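Side-chain contacts in cytokinin riboside 5'-monophosphate phosphoribohydrolase (Corynebacterium glutamicum, PDB 5ZBL), which is a two-subunit enzyme of the possible lysine decarboxylase family (SLOG clan), built on a Rossmann-like parallel sheet flanked by helices: residues I43-G48 against G56-A61; A61-G66 against K86-E91; G118-L123 against Q149-M154; W127-Q130 against I134-K137; E153-M158 against G162-D167. All coordinates share one frame; numbering follows the deposited sequence.

Contact 1 (I43-G48 against G56-A61)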
# COMPACT_ATOMS: atom_id res chain seq x y z
N ILE A 43 -21.25 -7.98 15.15
CA ILE A 43 -20.28 -7.95 14.06
C ILE A 43 -19.05 -8.83 14.37
O ILE A 43 -18.49 -8.73 15.47
CB ILE A 43 -19.87 -6.50 13.78
CG1 ILE A 43 -21.10 -5.68 13.30
CG2 ILE A 43 -18.70 -6.48 12.80
CD1 ILE A 43 -20.84 -4.18 13.27
N ASP A 44 -18.62 -9.64 13.40
CA ASP A 44 -17.43 -10.48 13.52
C ASP A 44 -16.18 -10.01 12.76
O ASP A 44 -16.24 -9.14 11.90
CB ASP A 44 -17.78 -11.91 13.13
CG ASP A 44 -18.78 -12.54 14.12
OD1 ASP A 44 -18.61 -12.37 15.38
OD2 ASP A 44 -19.72 -13.19 13.62
N LEU A 45 -15.05 -10.61 13.11
CA LEU A 45 -13.70 -10.24 12.65
C LEU A 45 -13.20 -11.08 11.47
O LEU A 45 -13.20 -12.31 11.51
CB LEU A 45 -12.69 -10.37 13.81
CG LEU A 45 -11.21 -10.11 13.50
CD1 LEU A 45 -11.03 -8.73 12.89
CD2 LEU A 45 -10.35 -10.21 14.74
N VAL A 46 -12.75 -10.41 10.43
CA VAL A 46 -11.94 -11.06 9.43
C VAL A 46 -10.62 -10.32 9.49
O VAL A 46 -10.61 -9.08 9.45
CB VAL A 46 -12.50 -10.90 8.03
CG1 VAL A 46 -11.61 -11.64 7.05
CG2 VAL A 46 -13.94 -11.44 7.97
N TYR A 47 -9.53 -11.07 9.60
CA TYR A 47 -8.19 -10.45 9.67
C TYR A 47 -7.14 -11.41 9.14
O TYR A 47 -7.46 -12.52 8.71
CB TYR A 47 -7.88 -9.95 11.09
CG TYR A 47 -7.28 -10.99 12.01
CD1 TYR A 47 -7.86 -12.25 12.15
CD2 TYR A 47 -6.15 -10.73 12.75
CE1 TYR A 47 -7.31 -13.21 12.96
CE2 TYR A 47 -5.59 -11.69 13.57
CZ TYR A 47 -6.16 -12.93 13.65
OH TYR A 47 -5.62 -13.89 14.48
N GLY A 48 -5.87 -10.97 9.15
CA GLY A 48 -4.81 -11.71 8.52
C GLY A 48 -4.26 -12.88 9.29
O GLY A 48 -3.25 -13.45 8.86
N GLY A 56 -2.89 -9.96 17.17
CA GLY A 56 -3.20 -10.87 18.30
C GLY A 56 -4.23 -10.28 19.27
O GLY A 56 -5.21 -10.92 19.64
N ILE A 57 -4.03 -9.01 19.63
CA ILE A 57 -4.94 -8.36 20.54
C ILE A 57 -6.38 -8.31 20.01
O ILE A 57 -7.31 -8.61 20.76
CB ILE A 57 -4.51 -6.92 20.80
CG1 ILE A 57 -3.15 -6.87 21.53
CG2 ILE A 57 -5.57 -6.19 21.57
CD1 ILE A 57 -3.10 -7.55 22.88
N VAL A 58 -6.57 -7.86 18.77
CA VAL A 58 -7.93 -7.69 18.23
C VAL A 58 -8.66 -9.06 18.03
O VAL A 58 -9.84 -9.18 18.29
CB VAL A 58 -7.96 -6.77 16.95
CG1 VAL A 58 -7.45 -7.49 15.72
CG2 VAL A 58 -9.36 -6.24 16.67
N ALA A 59 -7.92 -10.07 17.59
CA ALA A 59 -8.40 -11.43 17.43
C ALA A 59 -8.88 -11.94 18.79
O ALA A 59 -10.03 -12.34 18.91
CB ALA A 59 -7.31 -12.34 16.87
N ASP A 60 -8.01 -11.86 19.80
CA ASP A 60 -8.33 -12.27 21.18
C ASP A 60 -9.49 -11.56 21.79
O ASP A 60 -10.21 -12.16 22.59
CB ASP A 60 -7.12 -12.00 22.12
CG ASP A 60 -5.98 -13.02 21.93
OD1 ASP A 60 -6.16 -14.02 21.18
OD2 ASP A 60 -4.91 -12.81 22.54
N ALA A 61 -9.66 -10.27 21.49
CA ALA A 61 -10.71 -9.48 22.10
C ALA A 61 -12.07 -9.79 21.53
O ALA A 61 -13.08 -9.73 22.27
CB ALA A 61 -10.42 -7.98 22.03

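Contact 2 (A61-G66 against K86-E91)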
# COMPACT_ATOMS: atom_id res chain seq x y z
N ALA A 61 -9.66 -10.27 21.49
CA ALA A 61 -10.71 -9.48 22.10
C ALA A 61 -12.07 -9.79 21.53
O ALA A 61 -13.08 -9.73 22.27
CB ALA A 61 -10.42 -7.98 22.03
N PHE A 62 -12.13 -10.14 20.24
CA PHE A 62 -13.40 -10.52 19.60
C PHE A 62 -13.80 -11.88 20.17
O PHE A 62 -14.97 -12.13 20.50
CB PHE A 62 -13.30 -10.64 18.06
CG PHE A 62 -13.68 -9.41 17.28
CD1 PHE A 62 -12.76 -8.39 17.06
CD2 PHE A 62 -14.91 -9.33 16.64
CE1 PHE A 62 -13.08 -7.30 16.27
CE2 PHE A 62 -15.24 -8.22 15.86
CZ PHE A 62 -14.30 -7.22 15.66
N LEU A 63 -12.82 -12.76 20.24
CA LEU A 63 -13.02 -14.09 20.80
C LEU A 63 -13.52 -14.00 22.24
O LEU A 63 -14.60 -14.50 22.55
CB LEU A 63 -11.75 -14.93 20.72
CG LEU A 63 -11.37 -15.38 19.30
CD1 LEU A 63 -10.02 -16.08 19.39
CD2 LEU A 63 -12.44 -16.27 18.66
N GLU A 64 -12.77 -13.28 23.07
CA GLU A 64 -13.08 -13.20 24.50
C GLU A 64 -14.34 -12.44 24.85
O GLU A 64 -14.77 -12.54 25.97
CB GLU A 64 -11.91 -12.62 25.27
CG GLU A 64 -10.77 -13.60 25.34
CD GLU A 64 -9.47 -13.00 25.79
OE1 GLU A 64 -9.46 -11.85 26.30
OE2 GLU A 64 -8.45 -13.71 25.67
N SER A 65 -14.90 -11.65 23.93
CA SER A 65 -16.21 -11.02 24.11
C SER A 65 -17.39 -11.87 23.63
O SER A 65 -18.53 -11.42 23.68
CB SER A 65 -16.30 -9.70 23.35
OG SER A 65 -15.13 -8.93 23.41
N GLY A 66 -17.14 -13.07 23.11
CA GLY A 66 -18.22 -13.92 22.59
C GLY A 66 -18.42 -13.91 21.08
O GLY A 66 -19.40 -14.48 20.59
N LYS A 86 -6.37 -20.48 18.05
CA LYS A 86 -7.70 -20.59 18.65
C LYS A 86 -8.77 -19.71 18.01
O LYS A 86 -9.74 -19.35 18.67
CB LYS A 86 -7.62 -20.33 20.15
CG LYS A 86 -6.41 -20.97 20.85
CD LYS A 86 -6.43 -20.78 22.36
CE LYS A 86 -5.71 -21.91 23.09
NZ LYS A 86 -6.55 -23.16 23.05
N LEU A 87 -8.63 -19.42 16.72
CA LEU A 87 -9.67 -18.76 15.92
C LEU A 87 -10.83 -19.68 15.59
O LEU A 87 -10.67 -20.90 15.50
CB LEU A 87 -9.11 -18.23 14.61
CG LEU A 87 -7.86 -17.37 14.71
CD1 LEU A 87 -7.31 -17.12 13.31
CD2 LEU A 87 -8.15 -16.10 15.50
N THR A 88 -11.99 -19.07 15.37
CA THR A 88 -13.14 -19.79 14.84
C THR A 88 -12.75 -20.56 13.57
O THR A 88 -13.16 -21.71 13.36
CB THR A 88 -14.28 -18.80 14.48
OG1 THR A 88 -14.41 -17.80 15.52
CG2 THR A 88 -15.61 -19.52 14.18
N GLU A 89 -11.96 -19.91 12.72
CA GLU A 89 -11.37 -20.57 11.56
C GLU A 89 -10.08 -19.85 11.13
O GLU A 89 -9.99 -18.63 11.19
CB GLU A 89 -12.37 -20.50 10.41
CG GLU A 89 -12.25 -21.56 9.35
CD GLU A 89 -13.45 -21.51 8.40
OE1 GLU A 89 -14.60 -21.81 8.85
OE2 GLU A 89 -13.27 -21.11 7.23
N LEU A 90 -9.12 -20.62 10.65
CA LEU A 90 -7.93 -20.11 10.04
C LEU A 90 -7.87 -20.69 8.63
O LEU A 90 -7.68 -21.86 8.47
CB LEU A 90 -6.69 -20.45 10.88
CG LEU A 90 -5.30 -20.05 10.31
CD1 LEU A 90 -5.31 -18.59 9.87
CD2 LEU A 90 -4.18 -20.32 11.31
N GLU A 91 -8.05 -19.84 7.62
CA GLU A 91 -7.91 -20.24 6.22
C GLU A 91 -6.46 -20.05 5.74
O GLU A 91 -5.96 -18.92 5.77
CB GLU A 91 -8.85 -19.44 5.33
CG GLU A 91 -10.27 -19.46 5.83
CD GLU A 91 -11.30 -19.01 4.81
OE1 GLU A 91 -10.95 -18.77 3.64
OE2 GLU A 91 -12.49 -18.90 5.19

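Contact 3 (G118-L123 against Q149-M154). With PO4 (phosphate ion), chain G.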
# COMPACT_ATOMS: atom_id res chain seq x y z
N GLY A 118 2.73 -3.08 6.14
CA GLY A 118 1.71 -4.07 5.74
C GLY A 118 0.30 -3.55 5.86
O GLY A 118 -0.56 -3.81 5.01
N THR A 119 0.06 -2.79 6.92
CA THR A 119 -1.27 -2.25 7.18
C THR A 119 -1.60 -1.16 6.16
O THR A 119 -2.68 -1.13 5.58
CB THR A 119 -1.38 -1.78 8.68
OG1 THR A 119 -1.20 -2.92 9.55
CG2 THR A 119 -2.73 -1.10 8.94
N LEU A 120 -0.65 -0.27 5.96
CA LEU A 120 -0.76 0.79 4.98
C LEU A 120 -0.97 0.24 3.57
O LEU A 120 -1.89 0.66 2.87
CB LEU A 120 0.47 1.73 5.05
CG LEU A 120 0.26 2.96 5.93
CD1 LEU A 120 1.49 3.81 6.13
CD2 LEU A 120 -0.77 3.85 5.27
N GLU A 121 -0.14 -0.72 3.19
CA GLU A 121 -0.31 -1.40 1.91
C GLU A 121 -1.74 -1.98 1.72
O GLU A 121 -2.34 -1.83 0.65
CB GLU A 121 0.69 -2.51 1.78
CG GLU A 121 0.84 -3.10 0.41
CD GLU A 121 -0.22 -4.13 0.07
OE1 GLU A 121 -0.60 -4.90 0.99
OE2 GLU A 121 -0.69 -4.17 -1.11
N GLU A 122 -2.25 -2.66 2.74
CA GLU A 122 -3.60 -3.24 2.60
C GLU A 122 -4.61 -2.12 2.38
O GLU A 122 -5.53 -2.29 1.60
CB GLU A 122 -3.98 -4.13 3.80
CG GLU A 122 -3.50 -5.58 3.68
CD GLU A 122 -3.09 -6.24 5.01
OE1 GLU A 122 -2.64 -5.52 5.94
OE2 GLU A 122 -3.18 -7.50 5.13
N LEU A 123 -4.42 -0.98 3.03
CA LEU A 123 -5.38 0.08 2.99
C LEU A 123 -5.42 0.71 1.58
O LEU A 123 -6.48 0.97 1.02
CB LEU A 123 -5.06 1.12 4.06
CG LEU A 123 -5.93 2.37 4.02
CD1 LEU A 123 -7.33 2.00 4.37
CD2 LEU A 123 -5.40 3.45 4.94
N GLN A 149 -3.74 11.05 11.19
CA GLN A 149 -3.79 12.46 10.75
C GLN A 149 -2.73 12.84 9.69
O GLN A 149 -3.06 13.53 8.72
CB GLN A 149 -3.84 13.44 11.94
CG GLN A 149 -5.19 13.36 12.72
CD GLN A 149 -6.39 13.73 11.88
OE1 GLN A 149 -6.32 14.63 11.08
NE2 GLN A 149 -7.50 13.04 12.08
N PRO A 150 -1.48 12.36 9.86
CA PRO A 150 -0.49 12.70 8.84
C PRO A 150 -0.74 12.10 7.43
O PRO A 150 -0.41 12.71 6.42
CB PRO A 150 0.82 12.16 9.44
CG PRO A 150 0.56 12.02 10.93
CD PRO A 150 -0.90 11.75 11.07
N LEU A 151 -1.32 10.91 7.36
CA LEU A 151 -1.70 10.34 6.08
C LEU A 151 -2.81 11.13 5.43
O LEU A 151 -2.84 11.25 4.22
CB LEU A 151 -2.19 8.90 6.24
CG LEU A 151 -2.45 8.22 4.90
CD1 LEU A 151 -1.15 7.73 4.24
CD2 LEU A 151 -3.45 7.12 5.12
N LEU A 152 -3.74 11.63 6.23
CA LEU A 152 -4.82 12.44 5.69
C LEU A 152 -4.26 13.72 5.06
O LEU A 152 -4.72 14.14 3.98
CB LEU A 152 -5.84 12.78 6.77
CG LEU A 152 -6.78 11.66 7.22
CD1 LEU A 152 -7.77 12.30 8.17
CD2 LEU A 152 -7.50 10.98 6.08
N GLU A 153 -3.28 14.32 5.73
CA GLU A 153 -2.55 15.44 5.16
C GLU A 153 -1.96 15.08 3.81
O GLU A 153 -2.17 15.80 2.83
CB GLU A 153 -1.44 15.92 6.10
CG GLU A 153 -0.74 17.19 5.63
CD GLU A 153 -1.70 18.37 5.40
OE1 GLU A 153 -2.67 18.53 6.20
OE2 GLU A 153 -1.48 19.15 4.44
N MET A 154 -1.27 13.94 3.76
CA MET A 154 -0.69 13.47 2.54
C MET A 154 -1.75 13.37 1.44
O MET A 154 -1.48 13.83 0.35
CB MET A 154 0.05 12.12 2.72
CG MET A 154 0.78 11.57 1.46
SD MET A 154 2.09 12.63 0.73
CE MET A 154 2.30 11.88 -0.87
P PO4 G . 2.53 -4.50 9.57
O1 PO4 G . 3.08 -4.54 10.97
O2 PO4 G . 2.11 -5.90 9.17
O3 PO4 G . 1.31 -3.62 9.53
O4 PO4 G . 3.61 -3.99 8.68

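Contact 4 (W127-Q130 against I134-K137)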
# COMPACT_ATOMS: atom_id res chain seq x y z
N TRP A 127 -8.35 0.80 -1.57
CA TRP A 127 -8.67 2.05 -2.27
C TRP A 127 -8.44 1.96 -3.77
O TRP A 127 -9.28 2.36 -4.55
CB TRP A 127 -7.85 3.24 -1.72
CG TRP A 127 -8.43 3.88 -0.53
CD1 TRP A 127 -9.75 3.91 -0.17
CD2 TRP A 127 -7.73 4.63 0.45
NE1 TRP A 127 -9.90 4.62 0.98
CE2 TRP A 127 -8.68 5.07 1.39
CE3 TRP A 127 -6.39 4.96 0.64
CZ2 TRP A 127 -8.32 5.83 2.50
CZ3 TRP A 127 -6.04 5.72 1.74
CH2 TRP A 127 -7.00 6.14 2.66
N THR A 128 -7.27 1.47 -4.15
CA THR A 128 -6.97 1.23 -5.54
C THR A 128 -8.06 0.37 -6.18
O THR A 128 -8.36 0.56 -7.35
CB THR A 128 -5.60 0.54 -5.70
OG1 THR A 128 -4.59 1.33 -5.05
CG2 THR A 128 -5.24 0.35 -7.15
N TRP A 129 -8.65 -0.55 -5.42
CA TRP A 129 -9.77 -1.37 -5.89
C TRP A 129 -11.09 -0.59 -5.92
O TRP A 129 -11.82 -0.68 -6.91
CB TRP A 129 -9.96 -2.62 -5.03
CG TRP A 129 -8.94 -3.66 -5.21
CD1 TRP A 129 -8.07 -3.79 -6.25
CD2 TRP A 129 -8.68 -4.76 -4.32
NE1 TRP A 129 -7.27 -4.89 -6.06
CE2 TRP A 129 -7.61 -5.50 -4.88
CE3 TRP A 129 -9.22 -5.18 -3.10
CZ2 TRP A 129 -7.08 -6.65 -4.27
CZ3 TRP A 129 -8.68 -6.33 -2.48
CH2 TRP A 129 -7.63 -7.05 -3.07
N GLN A 130 -11.37 0.15 -4.85
CA GLN A 130 -12.60 0.97 -4.75
C GLN A 130 -12.83 1.86 -6.00
O GLN A 130 -13.94 1.90 -6.52
CB GLN A 130 -12.63 1.84 -3.47
CG GLN A 130 -13.22 1.20 -2.23
CD GLN A 130 -13.89 2.18 -1.23
OE1 GLN A 130 -13.31 3.20 -0.82
NE2 GLN A 130 -15.12 1.86 -0.81
N ILE A 134 -14.51 -2.51 -8.11
CA ILE A 134 -14.51 -3.98 -7.87
C ILE A 134 -15.19 -4.33 -6.54
O ILE A 134 -15.64 -5.46 -6.34
CB ILE A 134 -13.09 -4.61 -7.98
CG1 ILE A 134 -13.13 -6.14 -8.19
CG2 ILE A 134 -12.26 -4.31 -6.75
CD1 ILE A 134 -13.66 -6.62 -9.54
N HIS A 135 -15.27 -3.35 -5.65
CA HIS A 135 -16.17 -3.41 -4.50
C HIS A 135 -16.58 -1.97 -4.16
O HIS A 135 -15.88 -1.03 -4.55
CB HIS A 135 -15.50 -4.11 -3.31
CG HIS A 135 -14.56 -3.23 -2.54
ND1 HIS A 135 -15.00 -2.21 -1.74
CD2 HIS A 135 -13.21 -3.20 -2.49
CE1 HIS A 135 -13.97 -1.59 -1.20
NE2 HIS A 135 -12.87 -2.16 -1.65
N GLN A 136 -17.71 -1.82 -3.48
CA GLN A 136 -18.05 -0.54 -2.85
C GLN A 136 -18.51 -0.81 -1.42
O GLN A 136 -19.70 -0.92 -1.13
CB GLN A 136 -19.05 0.27 -3.68
CG GLN A 136 -18.39 0.99 -4.87
CD GLN A 136 -18.80 2.45 -5.03
OE1 GLN A 136 -19.98 2.80 -4.96
NE2 GLN A 136 -17.81 3.32 -5.28
N LYS A 137 -17.51 -0.89 -0.54
CA LYS A 137 -17.67 -1.22 0.85
C LYS A 137 -17.03 -0.10 1.64
O LYS A 137 -16.03 0.44 1.23
CB LYS A 137 -16.97 -2.55 1.16
CG LYS A 137 -17.59 -3.77 0.48
CD LYS A 137 -16.73 -5.02 0.68
CE LYS A 137 -17.44 -6.29 0.19
NZ LYS A 137 -16.56 -7.48 0.31

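Contact 5 (E153-M158 against G162-D167)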
# COMPACT_ATOMS: atom_id res chain seq x y z
N GLU A 153 -3.28 14.32 5.73
CA GLU A 153 -2.55 15.44 5.16
C GLU A 153 -1.96 15.08 3.81
O GLU A 153 -2.17 15.80 2.83
CB GLU A 153 -1.44 15.92 6.10
CG GLU A 153 -0.74 17.19 5.63
CD GLU A 153 -1.70 18.37 5.40
OE1 GLU A 153 -2.67 18.53 6.20
OE2 GLU A 153 -1.48 19.15 4.44
N MET A 154 -1.27 13.94 3.76
CA MET A 154 -0.69 13.47 2.54
C MET A 154 -1.75 13.37 1.44
O MET A 154 -1.48 13.83 0.35
CB MET A 154 0.05 12.12 2.72
CG MET A 154 0.78 11.57 1.46
SD MET A 154 2.09 12.63 0.73
CE MET A 154 2.30 11.88 -0.87
N LEU A 155 -2.90 12.77 1.75
CA LEU A 155 -3.97 12.57 0.80
C LEU A 155 -4.62 13.87 0.37
O LEU A 155 -5.02 14.00 -0.77
CB LEU A 155 -5.07 11.69 1.39
CG LEU A 155 -4.70 10.23 1.59
CD1 LEU A 155 -5.93 9.49 2.13
CD2 LEU A 155 -4.21 9.58 0.30
N GLU A 156 -4.79 14.78 1.31
CA GLU A 156 -5.29 16.13 1.02
C GLU A 156 -4.34 16.77 -0.02
O GLU A 156 -4.80 17.23 -1.07
CB GLU A 156 -5.39 16.93 2.32
CG GLU A 156 -5.75 18.41 2.23
CD GLU A 156 -6.99 18.64 1.41
OE1 GLU A 156 -6.99 19.58 0.55
OE2 GLU A 156 -7.94 17.85 1.59
N GLN A 157 -3.03 16.71 0.23
CA GLN A 157 -2.04 17.27 -0.70
C GLN A 157 -2.03 16.59 -2.07
O GLN A 157 -1.98 17.25 -3.13
CB GLN A 157 -0.65 17.32 -0.07
CG GLN A 157 -0.52 18.40 0.99
CD GLN A 157 0.91 18.64 1.46
OE1 GLN A 157 1.89 18.51 0.70
NE2 GLN A 157 1.05 19.01 2.73
N MET A 158 -2.12 15.27 -2.08
CA MET A 158 -2.24 14.57 -3.33
C MET A 158 -3.49 15.01 -4.12
O MET A 158 -3.45 15.03 -5.34
CB MET A 158 -2.30 13.08 -3.07
CG MET A 158 -1.02 12.45 -2.57
SD MET A 158 -1.26 10.70 -2.16
CE MET A 158 0.27 10.09 -2.82
N GLY A 162 -3.62 17.23 -7.90
CA GLY A 162 -4.29 16.58 -9.04
C GLY A 162 -4.08 15.10 -9.30
O GLY A 162 -4.37 14.63 -10.43
N PHE A 163 -3.59 14.36 -8.28
CA PHE A 163 -3.36 12.88 -8.40
C PHE A 163 -4.47 11.94 -7.86
O PHE A 163 -4.47 10.77 -8.20
CB PHE A 163 -1.99 12.51 -7.81
CG PHE A 163 -0.86 13.10 -8.57
CD1 PHE A 163 -0.52 12.59 -9.81
CD2 PHE A 163 -0.17 14.22 -8.08
CE1 PHE A 163 0.52 13.17 -10.56
CE2 PHE A 163 0.86 14.81 -8.85
CZ PHE A 163 1.19 14.29 -10.08
N ILE A 164 -5.37 12.48 -7.05
CA ILE A 164 -6.58 11.81 -6.56
C ILE A 164 -7.78 12.75 -6.77
O ILE A 164 -7.65 13.96 -6.70
CB ILE A 164 -6.47 11.52 -5.04
CG1 ILE A 164 -5.20 10.70 -4.75
CG2 ILE A 164 -7.72 10.79 -4.54
CD1 ILE A 164 -4.88 10.58 -3.29
N LYS A 165 -8.95 12.18 -7.01
CA LYS A 165 -10.18 12.98 -7.17
C LYS A 165 -10.72 13.33 -5.79
O LYS A 165 -10.88 12.45 -4.95
CB LYS A 165 -11.25 12.18 -7.92
CG LYS A 165 -10.86 11.68 -9.31
CD LYS A 165 -11.81 10.55 -9.76
CE LYS A 165 -11.22 9.61 -10.82
NZ LYS A 165 -11.13 10.22 -12.17
N ARG A 166 -11.05 14.60 -5.57
CA ARG A 166 -11.70 15.07 -4.31
C ARG A 166 -12.97 14.29 -3.99
O ARG A 166 -13.32 14.10 -2.82
CB ARG A 166 -11.97 16.58 -4.41
CG ARG A 166 -12.77 17.23 -3.29
CD ARG A 166 -11.96 17.39 -2.03
NE ARG A 166 -10.86 18.33 -2.22
CZ ARG A 166 -9.81 18.43 -1.40
NH1 ARG A 166 -9.71 17.65 -0.32
NH2 ARG A 166 -8.85 19.29 -1.69
N ASP A 167 -13.67 13.85 -5.03
CA ASP A 167 -14.84 12.98 -4.86
C ASP A 167 -14.52 11.73 -4.05
O ASP A 167 -15.24 11.38 -3.10
CB ASP A 167 -15.35 12.53 -6.25
CG ASP A 167 -16.84 12.74 -6.43
OD1 ASP A 167 -17.47 13.43 -5.59
OD2 ASP A 167 -17.37 12.25 -7.45

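Contact 1 (I43-G48 against G56-A61)
Leu45 and Tyr47, two residues apart on strand 44-47, converge on Ala59 of helix 53-64. The helix runs back over the strand, the two short axes lying 9.3 Å apart at 152°, as in a right-handed beta-alpha-beta unit that goes on to strand 69-74. Leu45 has CG anti to its backbone N (chi1 176°), which sends the isobutyl group out from the sheet so that CD2 meets the helix backbone itself, 3.5 Å from Ala59 CA. The same methyl also lies 4.1 Å from Val58 CG1, at the flank of the helix. Tyr47 arrives from the other end of the strand. Its CG sits between the backbone N and the carbonyl carbon (chi1 87°), and the phenol reaches across to the helix, its far end at Ala59, with Ala59 CB 3.5 Å from Tyr47 CZ and 3.3 Å from Tyr47 OH. That hydroxyl gives its proton to the carbonyl of Gly50, in the glycine-rich loop between strand and helix. Leu87 and His84 lie against the Tyr47 side chain, and Phe62 against Leu45. The chemistry is therefore apolar between strand and helix: the small methyl of Ala59 lets the backbones come close, and the one buried polar group among the touching side chains, the Tyr47 hydroxyl, is satisfied by the loop.

Contact 2 (A61-G66 against K86-E91)
In the outer part of the Rossmann-like layer, Leu63 on the last turn of helix 53-64 meets the Lys86-Thr88 turn that leads into edge strand 89-93. Leu63 supplies all of the helix side of the contact. Its CB points at the turn, and with CG anti to the carbonyl carbon (chi1 -71°) both methyls are spread over the turn. CD1 rests 3.4 Å from the carbonyl oxygen of Lys86 and also reaches Leu87 CD2 at 4.3 Å. The other methyl, CD2, lies 4.0 Å from Thr88 OG1, the two side chains meeting at a slant. This hydroxyl oxygen accepts the backbone N-H of Ala69 at the start of the neighbouring strand 69-74, and so the turn is tied to the sheet next to the leucine. Ala69 and His84 also touch Leu63. The helix ends directly afterwards in a Schellman motif: Gly66 takes a positive phi (99°), and Gly66 N bonds back to Leu63 O at 3.0 Å. One aliphatic side chain thus lies over a carbonyl oxygen, a methyl and a hydroxyl. Leu63 packs here by van der Waals contact alone, while the Thr88 hydroxyl it touches is bonded to Ala69, so that at the surface of the protein apolar packing joins the end of helix 53-64 to the approach to strand 89-93.

Contact 3 (G118-L123 against Q149-M154)
With CG anti to the backbone N in both Leu123 (chi1 174°) and Leu151 (chi1 -173°), these two side chains extend toward each other from helices 117-130 and 149-160 and meet tip to tip, CD2 to CD2, at 4.2 Å. Leu120, one turn earlier, has a first torsion of -95°, well off a staggered value. Its branch slides past Leu151 in the opposite direction, and Leu120 CD2 comes to 4.0 Å from Leu151 CD1. Leu151 thus gives one methyl to each partner and bridges two successive turns of the facing helix. This is helix-helix packing within a Rossmann-like fold, and the segment 118-123 carries part of the PGGxGTxxE signature of the LOG-type family. Trp148 touches Leu120 and Leu123, while Val139 and Leu141 of the sheet touch Leu123. The second subunit also contributes, since its Phe124 packs on Leu120 and its Phe147 on Met154. The N-terminal end of helix 117-130 has quite different chemistry. A phosphate ion, probably from the crystallisation liquor, sits there, where the helix dipole would be expected to help hold an anion, and Ser19 N bonds to it as well. Gly118 N donates to phosphate O4 at 2.8 Å, and Thr119 OG1 donates to phosphate O3 at 2.6 Å.

Contact 4 (W127-Q130 against I134-K137)
Trp129 and Ile134 make the dense end of this contact, itself near the surface: Ile134 CG2 stands 3.3 Å from Trp129 CB and 3.7 Å from Trp129 CG, meeting the indole obliquely. The methyl gets there because it occupies the place between the backbone N and the carbonyl carbon of Ile134, whereas CG1, on the far branch (chi1 -161°), carries CD1 of this exposed residue away from the helix. His135 fills in beside it, its CD2 lying 4.2 Å from Trp129 CB and at the edge of the indole, near the ring plane. Gln130 also lies against the imidazole, but its modelled approach is impossibly short and the fit is doubtful in detail. The amide nitrogen Gln130 NE2 lies 2.6 Å from Lys137 O, but at an angle too poor for a hydrogen bond. These residues sit where helix 117-130 gives out and the chain doubles back toward strand 139-142, the loop half of an alpha-to-beta connection in the Rossmann-like layer. The backbone link across the turn is weak, Ile134 N to Trp129 O at 3.5 Å. Within the loop, Lys137 N donates weakly to His135 ND1 from the edge of the ring and in its plane (3.1 Å); Phe110 lies against the same imidazole. Beyond this the contacts are sparse. Gln136 is exposed and comes no closer than 4.3 Å, from its CA to Gln130 NE2, while the Lys137 chain leaves the contact and takes its ammonium group to the carbonyls of Ala104 and Gly107.

Contact 5 (E153-M158 against G162-D167)
Glu156 and Arg166 form an end-on, two-pronged salt bridge. Arg166 NH1 donates to Glu156 OE2 at 2.6 Å and Arg166 NH2 to Glu156 OE1 at 2.9 Å, both on the syn side of the carboxylate. With the carboxylate and guanidinium planes 12° apart, the groups are nearly coplanar, and two bonds, one to each oxygen, hinder rotation of either. Arg166 bends at chi2 and chi3 to curl back to the helix, and Glu156 bends at chi2 to meet it. Gln160 NE2 also donates to Glu156 OE1, which gives that oxygen a second grip. A backbone bond comes next, Phe163 N to Met158 O at 3.0 Å. Beneath these, Ile164 turns its side chain toward helix 149-160, with CG1 anti to the carbonyl carbon (chi1 -55°), and presses CD1 between two residues of the helix: it lies 3.6 Å from Met158 CB and 3.8 Å from Leu155 CD2. Farther out, the Phe163 ring leads away from the helix to an edge-to-face stack with Tyr27 of the second subunit, whose Gly115 touches Met158 and Phe163. A Schellman motif accounts for the turn: Gly162 leaves the helix with a positive phi (81°), the bond from Phe163 N closes its wide loop, and after Lys165 at the N-cap position helix 166-169 begins, a Schellman-capped turn joining helix 149-160 to this short helix.

Overall arrangement
Contacts 1 and 3 are buried, contacts 2 and 4 lie at the surface, and contact 5 is partly buried. Contacts 1 and 2 share helix 53-64 and touch each other, Phe62 packing against strand 44-47 and Leu87 against Tyr47; both lie across the chain's centre from contact 3, about 20 and 27 Å away between centres. Helix 117-130 serves contacts 3 and 4 at its two ends, while contacts 3 and 5 overlap on helix 149-160 and both meet the second subunit. Trp127 against Leu155 joins contacts 4 and 5. Aliphatic packing dominates contacts 1 to 3, whereas the turns of contacts 4 and 5 add polar links, weak in contact 4 and a salt bridge in contact 5.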